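Local coordinates for phosphocarrier protein HPr (PDB 1PCH) that relays phosphoryl groups on an active-site histidine within the phosphoenolpyruvate-dependent sugar phosphotransferase system, which couples sugar uptake to sugar phosphorylation, at residues 1-7 with 58-64; 13-19 with 46-50; 20-25 with 75-80. One frame throughout, in Å; residues are numbered along the deposited sequence. Where two conformers were deposited one is given.

Contact 1: 1-7 with 58-64; sequences AKFSAII and TEITIQA
Phe3 and Ile62 face each other as a hydrogen-bonded pair in the antiparallel pairing of strands 2-6 and 59-65, a worked example of how such pairing sorts side chains onto two faces. Backbone bonds alternate regularly: Phe3 N donates to Ile62 O and accepts in return through its own O, and Ala5 exchanges the same two bonds with Ile60. Further bonds, among them Ala64 N to Ala1 O at 2.6 Å and Ile7 N to Thr58 O at 2.9 Å, extend the pairing.

On the face of Lys2, Ser4 and Ile6 the side-chain contacts are partly polar. The hydroxyls Ser4 OG and Thr61 OG1 share a hydrogen bond of 2.9 Å, both set beside their own backbone N (chi1 -58° and -65°). Lys2 bends at chi3 so that its CE lies 3.4 Å from Gln63 OE1, while Ile6 CD1 rests on Glu59 CB at 3.3 Å.

Apolar groups hold the other face. Ile62 CB sits off-centre over the Phe3 ring, 4.3 Å from its centroid, in a CH-pi contact. Just beyond strand 2-6, Ile7 CG1 lies 4.0 Å from Ile60 CG2, the two side chains nearly perpendicular.

Strand 31-36 bonds to the other edge of 59-65 through Thr61 and Gln63, and helix 69-82 packs over the apolar face, with Ile73 and Lys77 against Phe3.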
# COMPACT_ATOMS: atom_id res chain seq x y z
N ALA A 1 -10.54 -2.90 -8.01
CA ALA A 1 -9.81 -1.70 -8.37
C ALA A 1 -8.32 -1.91 -8.04
O ALA A 1 -7.99 -2.53 -7.05
CB ALA A 1 -10.34 -0.51 -7.57
N LYS A 2 -7.45 -1.39 -8.92
CA LYS A 2 -6.03 -1.60 -8.66
C LYS A 2 -5.11 -0.62 -9.29
O LYS A 2 -5.37 0.10 -10.26
CB LYS A 2 -5.69 -3.03 -9.10
CG LYS A 2 -5.31 -3.19 -10.53
CD LYS A 2 -5.45 -4.65 -10.98
CE LYS A 2 -4.39 -5.54 -10.39
NZ LYS A 2 -4.58 -6.99 -10.74
N PHE A 3 -3.87 -0.62 -8.75
CA PHE A 3 -2.83 0.22 -9.28
C PHE A 3 -1.48 -0.36 -8.90
O PHE A 3 -1.36 -1.10 -7.94
CB PHE A 3 -2.95 1.68 -8.92
CG PHE A 3 -2.47 2.06 -7.53
CD1 PHE A 3 -1.16 2.38 -7.31
CD2 PHE A 3 -3.38 2.08 -6.48
CE1 PHE A 3 -0.72 2.74 -6.04
CE2 PHE A 3 -2.95 2.44 -5.21
CZ PHE A 3 -1.63 2.76 -5.00
N SER A 4 -0.50 -0.06 -9.75
CA SER A 4 0.83 -0.57 -9.47
C SER A 4 1.75 0.60 -9.43
O SER A 4 1.48 1.67 -10.02
CB SER A 4 1.26 -1.58 -10.53
OG SER A 4 0.38 -2.66 -10.63
N ALA A 5 2.84 0.50 -8.67
CA ALA A 5 3.75 1.65 -8.63
C ALA A 5 5.12 1.12 -8.21
O ALA A 5 5.21 0.04 -7.62
CB ALA A 5 3.29 2.74 -7.73
N ILE A 6 6.14 1.89 -8.43
CA ILE A 6 7.46 1.40 -7.97
C ILE A 6 7.76 2.18 -6.68
O ILE A 6 7.59 3.38 -6.67
CB ILE A 6 8.53 1.76 -9.01
CG1 ILE A 6 8.32 1.03 -10.35
CG2 ILE A 6 9.93 1.59 -8.48
CD1 ILE A 6 8.12 -0.44 -10.23
N ILE A 7 8.20 1.50 -5.67
CA ILE A 7 8.57 2.12 -4.40
C ILE A 7 9.89 2.87 -4.60
O ILE A 7 10.88 2.28 -4.94
CB ILE A 7 8.82 1.03 -3.33
CG1 ILE A 7 7.60 0.19 -3.05
CG2 ILE A 7 9.44 1.70 -2.11
CD1 ILE A 7 6.41 1.02 -2.53
N THR A 58 11.05 -2.02 -5.74
CA THR A 58 10.06 -3.05 -5.86
C THR A 58 8.79 -2.49 -6.48
O THR A 58 8.35 -1.40 -6.15
CB THR A 58 9.71 -3.68 -4.49
OG1 THR A 58 10.93 -4.18 -3.91
CG2 THR A 58 8.76 -4.84 -4.62
N GLU A 59 8.23 -3.23 -7.41
CA GLU A 59 6.98 -2.86 -8.02
C GLU A 59 5.87 -3.57 -7.20
O GLU A 59 5.86 -4.77 -7.03
CB GLU A 59 6.84 -3.34 -9.46
CG GLU A 59 5.57 -2.77 -10.11
CD GLU A 59 5.44 -3.22 -11.57
OE1 GLU A 59 5.12 -4.40 -11.78
OE2 GLU A 59 5.67 -2.37 -12.47
N ILE A 60 5.00 -2.70 -6.68
CA ILE A 60 3.91 -3.23 -5.89
C ILE A 60 2.60 -2.98 -6.65
O ILE A 60 2.51 -2.10 -7.49
CB ILE A 60 3.85 -2.54 -4.54
CG1 ILE A 60 3.64 -1.01 -4.63
CG2 ILE A 60 5.10 -2.87 -3.73
CD1 ILE A 60 2.64 -0.48 -3.64
N THR A 61 1.62 -3.78 -6.25
CA THR A 61 0.30 -3.66 -6.80
C THR A 61 -0.67 -3.62 -5.61
O THR A 61 -0.46 -4.37 -4.67
CB THR A 61 -0.06 -4.88 -7.68
OG1 THR A 61 0.85 -4.85 -8.81
CG2 THR A 61 -1.44 -4.64 -8.26
N ILE A 62 -1.56 -2.66 -5.65
CA ILE A 62 -2.58 -2.54 -4.64
C ILE A 62 -3.94 -2.87 -5.31
O ILE A 62 -4.25 -2.34 -6.38
CB ILE A 62 -2.66 -1.16 -4.00
CG1 ILE A 62 -1.38 -0.68 -3.39
CG2 ILE A 62 -3.81 -1.11 -3.00
CD1 ILE A 62 -0.95 -1.43 -2.17
N GLN A 63 -4.63 -3.80 -4.72
CA GLN A 63 -5.90 -4.29 -5.21
C GLN A 63 -6.98 -4.01 -4.13
O GLN A 63 -6.75 -4.42 -3.00
CB GLN A 63 -5.89 -5.79 -5.48
CG GLN A 63 -7.17 -6.33 -6.12
CD GLN A 63 -6.87 -6.97 -7.48
OE1 GLN A 63 -7.12 -6.35 -8.51
NE2 GLN A 63 -6.31 -8.17 -7.47
N ALA A 64 -8.01 -3.33 -4.53
CA ALA A 64 -9.11 -3.05 -3.56
C ALA A 64 -10.36 -3.75 -4.12
O ALA A 64 -10.64 -3.63 -5.31
CB ALA A 64 -9.31 -1.58 -3.42

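Contact 2: 13-19 with 46-50; sequences LHARPAS and IMNVM. With SO4 (sulfate ion), chain B.
Ile46, first residue of helix 46-52, reaches across to helix 15-25 with its CD1, which lies 3.6 Å from Ser19 CA and also touches Ser19 CB. Its CG1 is anti to the backbone N (chi1 176°), which sends this branch to the neighbouring helix while CG2 lies beside a sulfate. Ile46 N donates to sulfate O2 at 3.0 Å, and Met47 N donates to O3 at 3.2 Å. The ion, probably from the crystallisation liquor, thus sits at the N-terminal end of the helix, where backbone N-H groups point outward and the helix dipole would probably favour an anion.

Val49 resumes the packing. Its CG1 touches both Ala18 CB, at 3.7 Å, and Leu13 CD2, at 3.8 Å, with the Leu13 side chain crossing it nearly at right angles. Val49 O also accepts from a water that donates a second bond, 2.9 Å long, to Leu13 O, bridging the two backbones.

Met50 finishes the segment. In one of its two deposited conformers it bends at chi2 and chi3 and curls back over the start of helix 15-25, placing SD 3.6 Å from Ala18 CB; the very close approach of its CE to Ala15 is doubtful. In that conformer the packing also reaches the backbone of His14, the phosphohistidine residue and N-cap of helix 15-25, whose side chain starts off away from helix 46-52. One face of the His14 ring is covered by Pro17 CD, 3.3 Å above the plane, and its NE2 bonds Asp9, which would help fix the ring's orientation.

No direct hydrogen bond joins the segments, so the cohesion of the two helices beside the active-site histidine rests on apolar packing and one water bridge.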
# COMPACT_ATOMS: atom_id res chain seq x y z
N LEU A 13 9.37 0.24 2.21
CA LEU A 13 8.06 0.38 2.84
C LEU A 13 8.27 0.08 4.34
O LEU A 13 8.25 -1.07 4.74
CB LEU A 13 7.03 -0.51 2.20
CG LEU A 13 5.60 0.09 2.18
CD1 LEU A 13 4.61 -0.86 1.56
CD2 LEU A 13 5.22 0.42 3.61
N HIS A 14 8.70 1.15 5.00
CA HIS A 14 9.11 1.09 6.37
C HIS A 14 8.02 1.59 7.31
O HIS A 14 6.88 1.80 6.90
CB HIS A 14 10.41 1.86 6.57
CG HIS A 14 10.34 3.27 6.11
ND1 HIS A 14 10.23 4.33 7.01
CD2 HIS A 14 10.41 3.82 4.87
CE1 HIS A 14 10.25 5.46 6.35
NE2 HIS A 14 10.33 5.19 5.04
N ALA A 15 8.34 1.60 8.61
CA ALA A 15 7.34 1.85 9.60
C ALA A 15 6.46 3.04 9.38
O ALA A 15 5.22 2.89 9.56
CB ALA A 15 7.90 1.78 11.01
N ARG A 16 7.00 4.19 9.11
CA ARG A 16 6.18 5.42 8.99
C ARG A 16 5.12 5.27 7.94
O ARG A 16 3.91 5.45 8.15
CB ARG A 16 7.12 6.58 8.72
CG ARG A 16 6.57 7.95 9.13
CD ARG A 16 7.47 9.06 8.61
N PRO A 17 5.58 4.98 6.69
CA PRO A 17 4.60 4.79 5.63
C PRO A 17 3.70 3.65 5.83
O PRO A 17 2.46 3.72 5.57
CB PRO A 17 5.42 4.72 4.35
CG PRO A 17 6.75 4.19 4.85
CD PRO A 17 6.96 4.94 6.14
N ALA A 18 4.17 2.49 6.34
CA ALA A 18 3.31 1.38 6.57
C ALA A 18 2.20 1.75 7.57
O ALA A 18 1.07 1.35 7.40
CB ALA A 18 4.08 0.17 7.10
N SER A 19 2.60 2.47 8.61
CA SER A 19 1.64 2.81 9.67
C SER A 19 0.55 3.71 9.12
O SER A 19 -0.62 3.50 9.46
CB SER A 19 2.34 3.46 10.85
OG SER A 19 2.74 4.77 10.61
N ILE A 46 -0.38 -3.45 9.73
CA ILE A 46 0.98 -2.94 9.69
C ILE A 46 1.99 -4.08 9.77
O ILE A 46 3.03 -4.05 9.16
CB ILE A 46 1.29 -1.92 10.79
CG1 ILE A 46 2.79 -1.50 10.74
CG2 ILE A 46 1.01 -2.50 12.17
CD1 ILE A 46 2.97 -0.11 11.29
N MET A 47 1.66 -5.09 10.60
CA MET A 47 2.55 -6.23 10.69
C MET A 47 2.69 -6.95 9.39
O MET A 47 3.85 -7.26 8.94
CB MET A 47 2.08 -7.18 11.81
CG MET A 47 2.78 -8.52 11.72
SD MET A 47 2.35 -9.71 13.00
CE MET A 47 3.76 -10.82 12.91
N ASN A 48 1.61 -7.22 8.70
CA ASN A 48 1.62 -7.89 7.42
C ASN A 48 2.49 -7.13 6.39
O ASN A 48 3.27 -7.72 5.68
CB ASN A 48 0.21 -7.89 6.81
CG ASN A 48 -0.61 -9.10 7.04
OD1 ASN A 48 -1.37 -9.51 6.14
ND2 ASN A 48 -0.50 -9.70 8.22
N VAL A 49 2.28 -5.83 6.38
CA VAL A 49 2.99 -4.97 5.43
C VAL A 49 4.45 -4.89 5.76
O VAL A 49 5.33 -5.01 4.87
CB VAL A 49 2.30 -3.62 5.33
CG1 VAL A 49 3.16 -2.54 4.77
CG2 VAL A 49 0.92 -3.76 4.74
N MET A 50 4.81 -4.78 7.02
CA MET A 50 6.21 -4.78 7.38
C MET A 50 6.90 -6.12 7.09
O MET A 50 8.07 -6.13 6.71
CB MET A 50 6.34 -4.39 8.84
CG MET A 50 5.82 -2.97 9.09
SD MET A 50 6.87 -1.71 8.45
CE MET A 50 7.94 -1.36 9.83
S SO4 B . -2.04 -4.72 12.90
O1 SO4 B . -2.21 -4.47 14.38
O2 SO4 B . -2.06 -3.39 12.20
O3 SO4 B . -0.79 -5.46 12.66
O4 SO4 B . -3.23 -5.51 12.43
O HOH W 1 7.49 -3.70 3.82

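Contact 3: 20-25 with 75-80; sequences VLAKEA and AIKQTM
Thr79 and Val20 meet methyl to methyl because chi1 of Thr79 (-64°) sets OG1 beside the backbone N and turns CG2 toward helix 15-25. There CG2 lies 3.6 Å from Val20 CG1 and 3.8 Å from Leu21 CD2, while the hydroxyl turns back along its own helix. Leu21 has CG beside the backbone N, and its CD2 branch enters a group formed by Thr79 CG2, Met80 CG and Ile76 CG2. Met80 CG is the nearest of the three at 3.7 Å; the Met80 chain is extended beyond it and crosses Leu21 at about a right angle, so that CE also touches Leu21 CD1.

Further along, Ile76 sends its CD1 to the backbone of Ala25, 3.8 Å from Ala25 N, and runs alongside Glu24, the two side chains pointing oppositely. With CG anti to the backbone N, Glu24 places CG 3.8 Å from Thr79 OG1, and the bend at chi2 (85°) carries OE2 to Ala75 CB. The carboxylate has its own partner, OE1 forming a salt bridge with Lys27.

This is antiparallel helix-helix packing, at 160°, in the helical layer of the HPr open-faced beta-sandwich; the axes of the short segments approach to 9.9 Å. Strands 2-6 and 59-65 continue the apolar group beyond Met80, through Phe3, Ile60 and Ile62.

Chemically, the interface is held by van der Waals contact, with no hydrogen bond crossing it. The buried Thr79 hydroxyl is satisfied within its helix: OG1 donates to Ala75 O at 2.9 Å from above the carbonyl plane, while Thr79 N approaches that oxygen from the opposite face.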
# COMPACT_ATOMS: atom_id res chain seq x y z
N VAL A 20 0.93 4.71 8.35
CA VAL A 20 0.04 5.65 7.71
C VAL A 20 -0.89 4.98 6.73
O VAL A 20 -2.09 5.19 6.63
CB VAL A 20 0.76 6.83 7.06
CG1 VAL A 20 -0.25 7.75 6.41
CG2 VAL A 20 1.57 7.57 8.11
N LEU A 21 -0.31 4.05 5.94
CA LEU A 21 -1.12 3.29 5.00
C LEU A 21 -2.10 2.37 5.71
O LEU A 21 -3.24 2.33 5.28
CB LEU A 21 -0.24 2.47 4.08
CG LEU A 21 0.50 3.37 3.03
CD1 LEU A 21 1.65 2.44 2.50
CD2 LEU A 21 -0.47 3.67 1.89
N ALA A 22 -1.65 1.66 6.72
CA ALA A 22 -2.55 0.73 7.45
C ALA A 22 -3.72 1.50 8.02
O ALA A 22 -4.86 1.04 7.97
CB ALA A 22 -1.76 0.04 8.53
N LYS A 23 -3.43 2.69 8.55
CA LYS A 23 -4.48 3.53 9.13
C LYS A 23 -5.50 3.91 8.07
O LYS A 23 -6.71 3.92 8.23
CB LYS A 23 -3.83 4.83 9.67
CG LYS A 23 -4.89 5.91 9.94
CD LYS A 23 -4.27 7.15 10.53
CE LYS A 23 -5.28 8.20 10.95
NZ LYS A 23 -4.64 9.55 11.07
N GLU A 24 -4.95 4.37 6.95
CA GLU A 24 -5.81 4.82 5.86
C GLU A 24 -6.62 3.71 5.27
O GLU A 24 -7.83 3.80 5.08
CB GLU A 24 -5.01 5.54 4.78
CG GLU A 24 -5.98 6.11 3.72
CD GLU A 24 -6.48 7.48 4.20
OE1 GLU A 24 -5.97 7.97 5.24
OE2 GLU A 24 -7.30 8.05 3.47
N ALA A 25 -5.94 2.56 5.01
CA ALA A 25 -6.69 1.43 4.47
C ALA A 25 -7.81 0.97 5.39
O ALA A 25 -8.85 0.53 4.92
CB ALA A 25 -5.70 0.28 4.23
N ALA A 75 -7.39 6.95 -2.40
CA ALA A 75 -6.96 7.34 -1.07
C ALA A 75 -5.56 6.76 -0.80
O ALA A 75 -4.68 7.49 -0.40
CB ALA A 75 -7.95 6.97 -0.02
N ILE A 76 -5.42 5.47 -1.10
CA ILE A 76 -4.14 4.79 -0.90
C ILE A 76 -3.05 5.34 -1.83
O ILE A 76 -1.93 5.60 -1.41
CB ILE A 76 -4.29 3.29 -1.05
CG1 ILE A 76 -5.18 2.63 -0.01
CG2 ILE A 76 -2.90 2.61 -1.10
CD1 ILE A 76 -4.86 2.98 1.41
N LYS A 77 -3.38 5.58 -3.09
CA LYS A 77 -2.39 6.14 -4.01
C LYS A 77 -1.94 7.49 -3.50
O LYS A 77 -0.75 7.81 -3.36
CB LYS A 77 -3.00 6.18 -5.41
CG LYS A 77 -2.13 6.75 -6.49
CD LYS A 77 -2.94 6.92 -7.80
CE LYS A 77 -2.35 8.12 -8.58
NZ LYS A 77 -3.05 8.24 -9.91
N GLN A 78 -2.92 8.33 -3.15
CA GLN A 78 -2.51 9.67 -2.65
C GLN A 78 -1.65 9.59 -1.43
O GLN A 78 -0.69 10.34 -1.24
CB GLN A 78 -3.76 10.52 -2.35
CG GLN A 78 -3.34 11.94 -1.89
CD GLN A 78 -2.62 12.65 -3.03
OE1 GLN A 78 -3.08 12.57 -4.18
NE2 GLN A 78 -1.47 13.25 -2.72
N THR A 79 -2.02 8.67 -0.52
CA THR A 79 -1.25 8.47 0.68
C THR A 79 0.20 8.09 0.38
O THR A 79 1.11 8.60 1.04
CB THR A 79 -1.88 7.41 1.62
OG1 THR A 79 -3.16 7.94 2.03
CG2 THR A 79 -1.04 7.32 2.92
N MET A 80 0.39 7.22 -0.60
CA MET A 80 1.75 6.82 -0.95
C MET A 80 2.56 7.99 -1.50
O MET A 80 3.74 8.11 -1.25
CB MET A 80 1.74 5.69 -1.99
CG MET A 80 1.21 4.42 -1.31
SD MET A 80 1.25 3.03 -2.44
CE MET A 80 0.83 1.71 -1.27

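How the contacts relate
Together the three contacts outline the open-faced beta-sandwich of HPr, in which helices pack on one side of a four-stranded antiparallel sheet. Contact 1 joins an outermost strand to its neighbour; contacts 2 and 3 lie in the helical layer and share helix 15-25, their centres about 11 Å apart. Contact 3 touches contact 1 where helix 69-82 packs on the sheet, whereas contacts 1 and 2 stay separate, about 15 Å between centres. Along the chain, both segments of contact 2 fall between those of contact 1, while contact 3 alternates with each of the others. Distant parts of the sequence are thereby tied into one compact domain, with the active-site histidine at the start of helix 15-25.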